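PDB 3VYW: MNMC2 from Aquifex aeolicus, which methylates the wobble uridine of bacterial tRNA using S-adenosylmethionine, working without the oxidase domain to which such methyltransferases are usually fused. Local coordinates for residues A[240-244]-A[262-266]; A[7-11]-A[30-34]; A[132-136]-A[170-175]. All coordinates share one frame. Numbering follows the deposited sequence.

Contact 1 (A[240-244]-A[262-266]); sequences FKVGS and PVPPM
At the edge of the Rossmann-like methyltransferase sheet, the outermost strand 241-246 forms an antiparallel pair with 253-258, and the chain that leaves this pair returns obliquely alongside strand 241-246. Residues 241-244 are extended; 262-266 are also stretched but form no regular strand, and the two directions differ by 54°. The closest CA atoms are those of Gly243 and Pro265, 4.7 Å apart. Lys241 (chi1 m) points its CB toward the returning chain, 3.8 Å from Val263 CG1, while Lys241 O lies 3.7 Å from the same CG1. Val242 turns its side chain away, onto Leu235 and Leu236 of helix 229-237, yet Val242 O still lies 3.7 Å from CG of the selenomethionine Met266. At Gly243 the chains come so close that an ideal CB would stand 2.0 Å from Pro264 O and 2.9 Å from Val263 CG2; instead Gly243 CA makes a CA-H...O contact of 3.0 Å with Pro264 O. That carbonyl also accepts a weak hydrogen bond from Ser244 N (3.4 Å, 138° at the hydrogen). Ser244 OG bonds to Glu270 of helix 268-276, and Ser244 O comes to 3.3 Å from Pro264 CG.

Contact 2 (A[7-11]-A[30-34]); sequences LKNYL and ILREF
Phe34 is the main bump of this interface, with 97 Å² of its surface covered by 7-11. Both segments are helical throughout; their axes approach to 10.3 Å, and their N-to-C directions are 132° apart, far from parallel but well short of a straight antiparallel pair. The nearest CA pairs are Lys8 with Leu31 (6.9 Å) and Leu7 with Phe34 (7.8 Å). With chi1 t, the Phe34 ring enters the hollow between Leu7, Tyr10 and Leu11, one turn of the opposing helix. Its edge meets Leu7 O, 3.4 Å from CE2, and the same CE2 lies 4.2 Å from Leu7 CB; Phe34 CD2 is 4.0 Å from Leu11 CB, and Phe34 CZ is 4.4 Å from Tyr10 CD2. The arrangement is an alpha-helical hairpin: helix 3-18 and helix 24-37 are joined by a short turn and hold together here through apolar contacts, with no hydrogen bond across. Leu11 (chi1 t, chi2 p) is the reciprocal bump, fitting among Ile30, Leu31 and Phe34, with Leu11 CD1 4.2 Å from Ile30 CG2 and Leu11 CD2 3.9 Å from Leu31 CD1. Toward solvent, the extended Lys8 chain lies along Leu31, CD to Leu31 CD2 at 3.7 Å. Helix 292-303 adds Leu296 and Ile297 against Phe34, and Leu293 against Tyr10.

Contact 3 (A[132-136]-A[170-175]); sequences FEKEL and VLLGDA. With SAM (S-adenosylmethionine), chain E.
Val170 of strand 166-172, parallel to strand 126-133, sets CG1 3.9 Å from Glu133 CB. Leu171 bridges Phe132 (CA-CA 5.0 Å): Leu171 O accepts from Glu133 N (3.1 Å, 167°), and Leu171 CD1 lies 4.2 Å from Phe132 CE2. At Leu172, CA-H points at Glu133 O (3.1 Å), while CD2 packs 4.2 Å from Leu136 CD2. Gly173 N donates a weak bond to Glu133 O (3.3 Å); its phi/psi of 96/180 would jam a CB against the preceding carbonyl. Asp174, the N-cap of the next helix and salt-bridged to Arg176, accepts at OD1 a hydrogen bond from SAM N6 (3.0 Å, 175°). Ala175 N donates to SAM N1 (3.0 Å), and Ala175 CB touches Phe132 CB (3.8 Å). Glu133 OE1 accepts another from SAM O2' (2.8 Å). An acid at the C-terminal end of one strand, holding the ribose, and adenine bound just past the neighbouring strand are characteristic of Rossmann-like methyltransferases. Strand 166-172 runs between 160-162 and 126-133, with helix 175-178 starting at the adenine.

How the contacts relate
From the N terminus, contact 2 closes first, bringing helix 3-18 and helix 24-37 together across the 18 residues between its segments. Contact 3 follows, bridging 33 residues that include helix 148-157 and strand 160-162, and contact 1 closes a shorter excursion of 17 residues through the strand pair 241-246 and 253-258. The three are in series: none nests in or crosses another. Contacts 1 and 3 both reach the eight-stranded sheet but lie on opposite sides of the chain's centre, their own centres 29 Å apart. Contact 2 belongs to the peripheral helices, about 12 Å from contact 3 by nearest atoms, where the late helix 292-303 returns to join it.

Contact 1 (A[240-244]-A[262-266])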
loop_
_atom_site.group_PDB
_atom_site.type_symbol
_atom_site.label_atom_id
_atom_site.label_comp_id
_atom_site.label_asym_id
_atom_site.label_seq_id
_atom_site.Cartn_x
_atom_site.Cartn_y
_atom_site.Cartn_z
ATOM N N PHE A 240 -6.408 8.918 -12.536
ATOM C CA PHE A 240 -6.485 7.509 -12.796
ATOM C C PHE A 240 -7.887 7.078 -13.084
ATOM O O PHE A 240 -8.809 7.693 -12.670
ATOM C CB PHE A 240 -5.980 6.725 -11.608
ATOM C CG PHE A 240 -4.533 6.858 -11.370
ATOM C CD1 PHE A 240 -4.069 7.817 -10.551
ATOM C CD2 PHE A 240 -3.647 6.001 -11.939
ATOM C CE1 PHE A 240 -2.746 7.943 -10.318
ATOM C CE2 PHE A 240 -2.315 6.126 -11.719
ATOM C CZ PHE A 240 -1.865 7.097 -10.898
ATOM N N LYS A 241 -8.010 5.991 -13.811
ATOM C CA LYS A 241 -9.241 5.298 -14.005
ATOM C C LYS A 241 -9.212 4.302 -12.902
ATOM O O LYS A 241 -8.232 3.686 -12.681
ATOM C CB LYS A 241 -9.230 4.562 -15.328
ATOM C CG LYS A 241 -9.221 5.436 -16.560
ATOM C CD LYS A 241 -8.656 4.671 -17.744
ATOM C CE LYS A 241 -9.342 5.072 -19.021
ATOM N NZ LYS A 241 -9.600 3.948 -19.950
ATOM N N VAL A 242 -10.287 4.173 -12.176
ATOM C CA VAL A 242 -10.293 3.354 -11.008
ATOM C C VAL A 242 -11.280 2.231 -11.133
ATOM O O VAL A 242 -12.395 2.432 -11.468
ATOM C CB VAL A 242 -10.605 4.205 -9.784
ATOM C CG1 VAL A 242 -10.439 3.416 -8.524
ATOM C CG2 VAL A 242 -9.740 5.426 -9.771
ATOM N N GLY A 243 -10.831 1.036 -10.852
ATOM C CA GLY A 243 -11.593 -0.159 -11.037
ATOM C C GLY A 243 -11.376 -1.147 -9.943
ATOM O O GLY A 243 -10.590 -0.934 -9.068
ATOM N N SER A 244 -12.050 -2.262 -10.032
ATOM C CA SER A 244 -11.993 -3.258 -9.005
ATOM C C SER A 244 -11.544 -4.648 -9.406
ATOM O O SER A 244 -11.852 -5.146 -10.439
ATOM C CB SER A 244 -13.337 -3.355 -8.328
ATOM O OG SER A 244 -13.501 -2.315 -7.418
ATOM N N PRO A 262 -7.009 0.123 -19.672
ATOM C CA PRO A 262 -8.337 -0.261 -19.235
ATOM C C PRO A 262 -8.372 -0.884 -17.877
ATOM O O PRO A 262 -7.481 -1.607 -17.507
ATOM C CB PRO A 262 -8.776 -1.267 -20.285
ATOM C CG PRO A 262 -7.561 -1.619 -21.023
ATOM C CD PRO A 262 -6.733 -0.397 -20.999
ATOM N N VAL A 263 -9.451 -0.622 -17.169
ATOM C CA VAL A 263 -9.659 -1.139 -15.857
ATOM C C VAL A 263 -11.017 -1.766 -15.796
ATOM O O VAL A 263 -11.910 -1.330 -16.456
ATOM C CB VAL A 263 -9.555 -0.038 -14.812
ATOM C CG1 VAL A 263 -8.392 0.860 -15.120
ATOM C CG2 VAL A 263 -10.814 0.765 -14.768
ATOM N N PRO A 264 -11.110 -2.837 -15.037
ATOM C CA PRO A 264 -12.347 -3.548 -14.791
ATOM C C PRO A 264 -13.181 -2.632 -14.000
ATOM O O PRO A 264 -12.626 -1.846 -13.322
ATOM C CB PRO A 264 -11.909 -4.698 -13.908
ATOM C CG PRO A 264 -10.601 -4.307 -13.376
ATOM C CD PRO A 264 -9.969 -3.530 -14.454
ATOM N N PRO A 265 -14.498 -2.721 -14.050
ATOM C CA PRO A 265 -15.340 -1.719 -13.428
ATOM C C PRO A 265 -16.345 -2.110 -12.335
ATOM O O PRO A 265 -16.854 -3.178 -12.175
ATOM C CB PRO A 265 -16.005 -1.076 -14.621
ATOM C CG PRO A 265 -15.812 -2.026 -15.745
ATOM C CD PRO A 265 -15.137 -3.239 -15.243
HETATM N N MSE A 266 -16.063 -0.988 -11.524
HETATM C CA MSE A 266 -16.711 -0.997 -10.264
HETATM C C MSE A 266 -18.225 -0.978 -10.623
HETATM O O MSE A 266 -18.606 -0.619 -11.706
HETATM C CB MSE A 266 -16.571 0.340 -9.424
HETATM C CG MSE A 266 -15.094 0.852 -9.439
HETATM SE SE MSE A 266 -14.887 2.299 -8.163
HETATM C CE MSE A 266 -15.503 3.818 -9.034
#

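Contact 2 (A[7-11]-A[30-34])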
loop_
_atom_site.group_PDB
_atom_site.type_symbol
_atom_site.label_atom_id
_atom_site.label_comp_id
_atom_site.label_asym_id
_atom_site.label_seq_id
_atom_site.Cartn_x
_atom_site.Cartn_y
_atom_site.Cartn_z
ATOM N N LEU A 7 -3.398 8.441 23.048
ATOM C CA LEU A 7 -4.040 8.950 21.865
ATOM C C LEU A 7 -4.869 10.182 22.085
ATOM O O LEU A 7 -4.917 11.043 21.251
ATOM C CB LEU A 7 -4.872 7.868 21.202
ATOM C CG LEU A 7 -4.128 6.765 20.505
ATOM C CD1 LEU A 7 -5.109 5.825 19.915
ATOM C CD2 LEU A 7 -3.207 7.302 19.466
ATOM N N LYS A 8 -5.570 10.219 23.194
ATOM C CA LYS A 8 -6.359 11.361 23.556
ATOM C C LYS A 8 -5.550 12.565 23.854
ATOM O O LYS A 8 -5.954 13.649 23.585
ATOM C CB LYS A 8 -7.232 11.045 24.717
ATOM C CG LYS A 8 -7.755 12.284 25.353
ATOM C CD LYS A 8 -9.078 12.014 25.975
ATOM C CE LYS A 8 -9.313 12.911 27.137
ATOM N NZ LYS A 8 -10.541 12.459 27.801
ATOM N N ASN A 9 -4.419 12.356 24.481
ATOM C CA ASN A 9 -3.502 13.413 24.745
ATOM C C ASN A 9 -2.970 13.949 23.469
ATOM O O ASN A 9 -2.798 15.115 23.314
ATOM C CB ASN A 9 -2.344 12.892 25.576
ATOM C CG ASN A 9 -2.661 12.813 27.029
ATOM O OD1 ASN A 9 -3.685 13.271 27.476
ATOM N ND2 ASN A 9 -1.778 12.224 27.771
ATOM N N TYR A 10 -2.664 13.059 22.560
ATOM C CA TYR A 10 -2.081 13.417 21.314
ATOM C C TYR A 10 -3.029 14.264 20.547
ATOM O O TYR A 10 -2.652 15.229 19.965
ATOM C CB TYR A 10 -1.781 12.155 20.549
ATOM C CG TYR A 10 -1.035 12.361 19.289
ATOM C CD1 TYR A 10 0.277 12.058 19.206
ATOM C CD2 TYR A 10 -1.651 12.832 18.188
ATOM C CE1 TYR A 10 0.961 12.238 18.057
ATOM C CE2 TYR A 10 -0.968 13.031 17.040
ATOM C CZ TYR A 10 0.341 12.727 16.994
ATOM O OH TYR A 10 1.037 12.894 15.864
ATOM N N LEU A 11 -4.280 13.872 20.533
ATOM C CA LEU A 11 -5.284 14.619 19.857
ATOM C C LEU A 11 -5.498 15.964 20.453
ATOM O O LEU A 11 -5.606 16.929 19.764
ATOM C CB LEU A 11 -6.596 13.882 19.915
ATOM C CG LEU A 11 -7.739 14.729 19.441
ATOM C CD1 LEU A 11 -7.654 14.887 17.958
ATOM C CD2 LEU A 11 -9.044 14.143 19.837
ATOM N N ILE A 30 -14.704 13.229 17.060
ATOM C CA ILE A 30 -13.393 13.016 16.534
ATOM C C ILE A 30 -12.619 12.093 17.406
ATOM O O ILE A 30 -11.964 11.237 16.932
ATOM C CB ILE A 30 -12.584 14.305 16.490
ATOM C CG1 ILE A 30 -13.291 15.384 15.707
ATOM C CG2 ILE A 30 -11.227 14.056 15.894
ATOM C CD1 ILE A 30 -13.595 15.007 14.295
ATOM N N LEU A 31 -12.679 12.280 18.698
ATOM C CA LEU A 31 -11.950 11.417 19.586
ATOM C C LEU A 31 -12.415 9.995 19.515
ATOM O O LEU A 31 -11.634 9.096 19.504
ATOM C CB LEU A 31 -12.027 11.909 21.016
ATOM C CG LEU A 31 -11.378 11.059 22.087
ATOM C CD1 LEU A 31 -9.898 10.954 21.915
ATOM C CD2 LEU A 31 -11.668 11.654 23.420
ATOM N N ARG A 32 -13.706 9.799 19.436
ATOM C CA ARG A 32 -14.222 8.482 19.373
ATOM C C ARG A 32 -13.761 7.738 18.148
ATOM O O ARG A 32 -13.334 6.630 18.249
ATOM C CB ARG A 32 -15.713 8.579 19.366
ATOM C CG ARG A 32 -16.402 7.259 19.400
ATOM C CD ARG A 32 -17.882 7.455 19.388
ATOM N NE ARG A 32 -18.356 7.785 18.064
ATOM C CZ ARG A 32 -19.289 8.678 17.813
ATOM N NH1 ARG A 32 -19.842 9.345 18.795
ATOM N NH2 ARG A 32 -19.657 8.899 16.583
ATOM N N GLU A 33 -13.845 8.349 16.990
ATOM C CA GLU A 33 -13.295 7.775 15.793
ATOM C C GLU A 33 -11.776 7.634 15.790
ATOM O O GLU A 33 -11.256 6.684 15.305
ATOM C CB GLU A 33 -13.805 8.488 14.553
ATOM C CG GLU A 33 -15.299 8.553 14.457
ATOM C CD GLU A 33 -15.988 7.228 14.669
ATOM O OE1 GLU A 33 -15.518 6.209 14.193
ATOM O OE2 GLU A 33 -17.021 7.204 15.315
ATOM N N PHE A 34 -11.064 8.589 16.338
ATOM C CA PHE A 34 -9.633 8.510 16.379
ATOM C C PHE A 34 -9.222 7.320 17.197
ATOM O O PHE A 34 -8.345 6.612 16.842
ATOM C CB PHE A 34 -9.071 9.799 16.963
ATOM C CG PHE A 34 -7.592 9.912 16.919
ATOM C CD1 PHE A 34 -6.901 9.654 15.777
ATOM C CD2 PHE A 34 -6.895 10.323 18.027
ATOM C CE1 PHE A 34 -5.543 9.789 15.731
ATOM C CE2 PHE A 34 -5.544 10.466 17.985
ATOM C CZ PHE A 34 -4.858 10.192 16.839
#

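Contact 3 (A[132-136]-A[170-175])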
loop_
_atom_site.group_PDB
_atom_site.type_symbol
_atom_site.label_atom_id
_atom_site.label_comp_id
_atom_site.label_asym_id
_atom_site.label_seq_id
_atom_site.Cartn_x
_atom_site.Cartn_y
_atom_site.Cartn_z
ATOM N N PHE A 132 10.406 0.122 -1.317
ATOM C CA PHE A 132 10.535 1.084 -0.264
ATOM C C PHE A 132 10.290 0.352 1.003
ATOM O O PHE A 132 9.384 -0.382 1.094
ATOM C CB PHE A 132 9.486 2.171 -0.435
ATOM C CG PHE A 132 9.679 3.008 -1.654
ATOM C CD1 PHE A 132 8.928 2.801 -2.774
ATOM C CD2 PHE A 132 10.623 3.985 -1.678
ATOM C CE1 PHE A 132 9.129 3.551 -3.899
ATOM C CE2 PHE A 132 10.818 4.745 -2.792
ATOM C CZ PHE A 132 10.076 4.525 -3.906
ATOM N N GLU A 133 11.147 0.482 1.975
ATOM C CA GLU A 133 10.917 -0.191 3.219
ATOM C C GLU A 133 11.547 0.573 4.337
ATOM O O GLU A 133 12.721 0.709 4.359
ATOM C CB GLU A 133 11.516 -1.578 3.141
ATOM C CG GLU A 133 11.264 -2.476 4.320
ATOM C CD GLU A 133 9.888 -2.373 4.918
ATOM O OE1 GLU A 133 9.767 -1.962 6.049
ATOM O OE2 GLU A 133 8.929 -2.758 4.291
ATOM N N LYS A 134 10.752 1.119 5.227
ATOM C CA LYS A 134 11.246 1.740 6.435
ATOM C C LYS A 134 11.781 0.851 7.526
ATOM O O LYS A 134 12.594 1.278 8.295
ATOM C CB LYS A 134 10.298 2.788 6.975
ATOM C CG LYS A 134 9.221 2.322 7.916
ATOM C CD LYS A 134 8.270 3.461 8.131
ATOM C CE LYS A 134 7.590 3.398 9.458
ATOM N NZ LYS A 134 7.208 4.764 9.826
ATOM N N GLU A 135 11.286 -0.369 7.605
ATOM C CA GLU A 135 11.676 -1.320 8.617
ATOM C C GLU A 135 11.992 -2.674 8.033
ATOM O O GLU A 135 11.227 -3.580 8.175
ATOM C CB GLU A 135 10.565 -1.475 9.636
ATOM C CG GLU A 135 10.833 -2.483 10.740
ATOM C CD GLU A 135 9.705 -2.608 11.743
ATOM O OE1 GLU A 135 9.758 -3.499 12.571
ATOM O OE2 GLU A 135 8.776 -1.816 11.739
ATOM N N LEU A 136 13.138 -2.805 7.395
ATOM C CA LEU A 136 13.580 -4.071 6.865
ATOM C C LEU A 136 13.824 -5.096 7.948
ATOM O O LEU A 136 14.362 -4.796 8.975
ATOM C CB LEU A 136 14.844 -3.879 6.087
ATOM C CG LEU A 136 15.163 -5.015 5.164
ATOM C CD1 LEU A 136 13.931 -5.300 4.371
ATOM C CD2 LEU A 136 16.276 -4.599 4.253
ATOM N N VAL A 170 15.956 -1.829 -2.838
ATOM C CA VAL A 170 14.999 -1.570 -1.825
ATOM C C VAL A 170 15.590 -0.433 -1.078
ATOM O O VAL A 170 16.656 -0.549 -0.585
ATOM C CB VAL A 170 14.888 -2.757 -0.902
ATOM C CG1 VAL A 170 13.918 -2.475 0.203
ATOM C CG2 VAL A 170 14.454 -3.963 -1.665
ATOM N N LEU A 171 14.918 0.692 -1.021
ATOM C CA LEU A 171 15.471 1.834 -0.358
ATOM C C LEU A 171 14.861 1.943 0.991
ATOM O O LEU A 171 13.680 2.100 1.137
ATOM C CB LEU A 171 15.168 3.083 -1.139
ATOM C CG LEU A 171 15.419 2.996 -2.625
ATOM C CD1 LEU A 171 14.914 4.211 -3.350
ATOM C CD2 LEU A 171 16.873 2.767 -2.921
ATOM N N LEU A 172 15.712 1.820 1.981
ATOM C CA LEU A 172 15.348 1.946 3.354
ATOM C C LEU A 172 15.101 3.364 3.736
ATOM O O LEU A 172 15.623 4.256 3.144
ATOM C CB LEU A 172 16.431 1.346 4.208
ATOM C CG LEU A 172 17.029 0.159 3.506
ATOM C CD1 LEU A 172 17.808 -0.675 4.487
ATOM C CD2 LEU A 172 15.925 -0.655 2.892
ATOM N N GLY A 173 14.321 3.526 4.784
ATOM C CA GLY A 173 13.728 4.772 5.192
ATOM C C GLY A 173 12.320 4.956 4.713
ATOM O O GLY A 173 11.801 4.124 4.031
ATOM N N ASP A 174 11.732 6.079 5.070
ATOM C CA ASP A 174 10.395 6.492 4.682
ATOM C C ASP A 174 10.276 6.679 3.207
ATOM O O ASP A 174 11.074 7.320 2.610
ATOM C CB ASP A 174 10.133 7.857 5.316
ATOM C CG ASP A 174 8.678 8.187 5.440
ATOM O OD1 ASP A 174 7.870 7.751 4.639
ATOM O OD2 ASP A 174 8.337 8.914 6.355
ATOM N N ALA A 175 9.235 6.132 2.635
ATOM C CA ALA A 175 9.018 6.217 1.217
ATOM C C ALA A 175 8.818 7.615 0.762
ATOM O O ALA A 175 9.180 7.945 -0.321
ATOM C CB ALA A 175 7.863 5.351 0.808
HETATM N N SAM E . 4.492 -6.082 0.567
HETATM C CA SAM E . 4.851 -6.908 1.658
HETATM C C SAM E . 4.896 -8.270 1.082
HETATM O O SAM E . 5.355 -9.218 1.670
HETATM O OXT SAM E . 4.499 -8.416 -0.036
HETATM C CB SAM E . 3.842 -6.597 2.741
HETATM C CG SAM E . 4.275 -5.276 3.386
HETATM S SD SAM E . 3.340 -4.670 4.592
HETATM C CE SAM E . 1.786 -4.695 4.104
HETATM C "C5'" SAM E . 3.691 -3.077 4.887
HETATM C "C4'" SAM E . 5.164 -2.662 4.772
HETATM O "O4'" SAM E . 5.246 -1.267 4.554
HETATM C "C3'" SAM E . 5.985 -2.902 6.021
HETATM O "O3'" SAM E . 7.256 -3.399 5.667
HETATM C "C2'" SAM E . 6.166 -1.532 6.612
HETATM O "O2'" SAM E . 7.366 -1.458 7.330
HETATM C "C1'" SAM E . 6.217 -0.675 5.391
HETATM N N9 SAM E . 5.981 0.766 5.631
HETATM C C8 SAM E . 5.028 1.325 6.338
HETATM N N7 SAM E . 5.108 2.641 6.323
HETATM C C5 SAM E . 6.137 2.960 5.595
HETATM C C6 SAM E . 6.783 4.193 5.170
HETATM N N6 SAM E . 6.341 5.385 5.532
HETATM N N1 SAM E . 7.835 4.095 4.409
HETATM C C2 SAM E . 8.298 2.944 4.022
HETATM N N3 SAM E . 7.775 1.810 4.377
HETATM C C4 SAM E . 6.711 1.734 5.150
#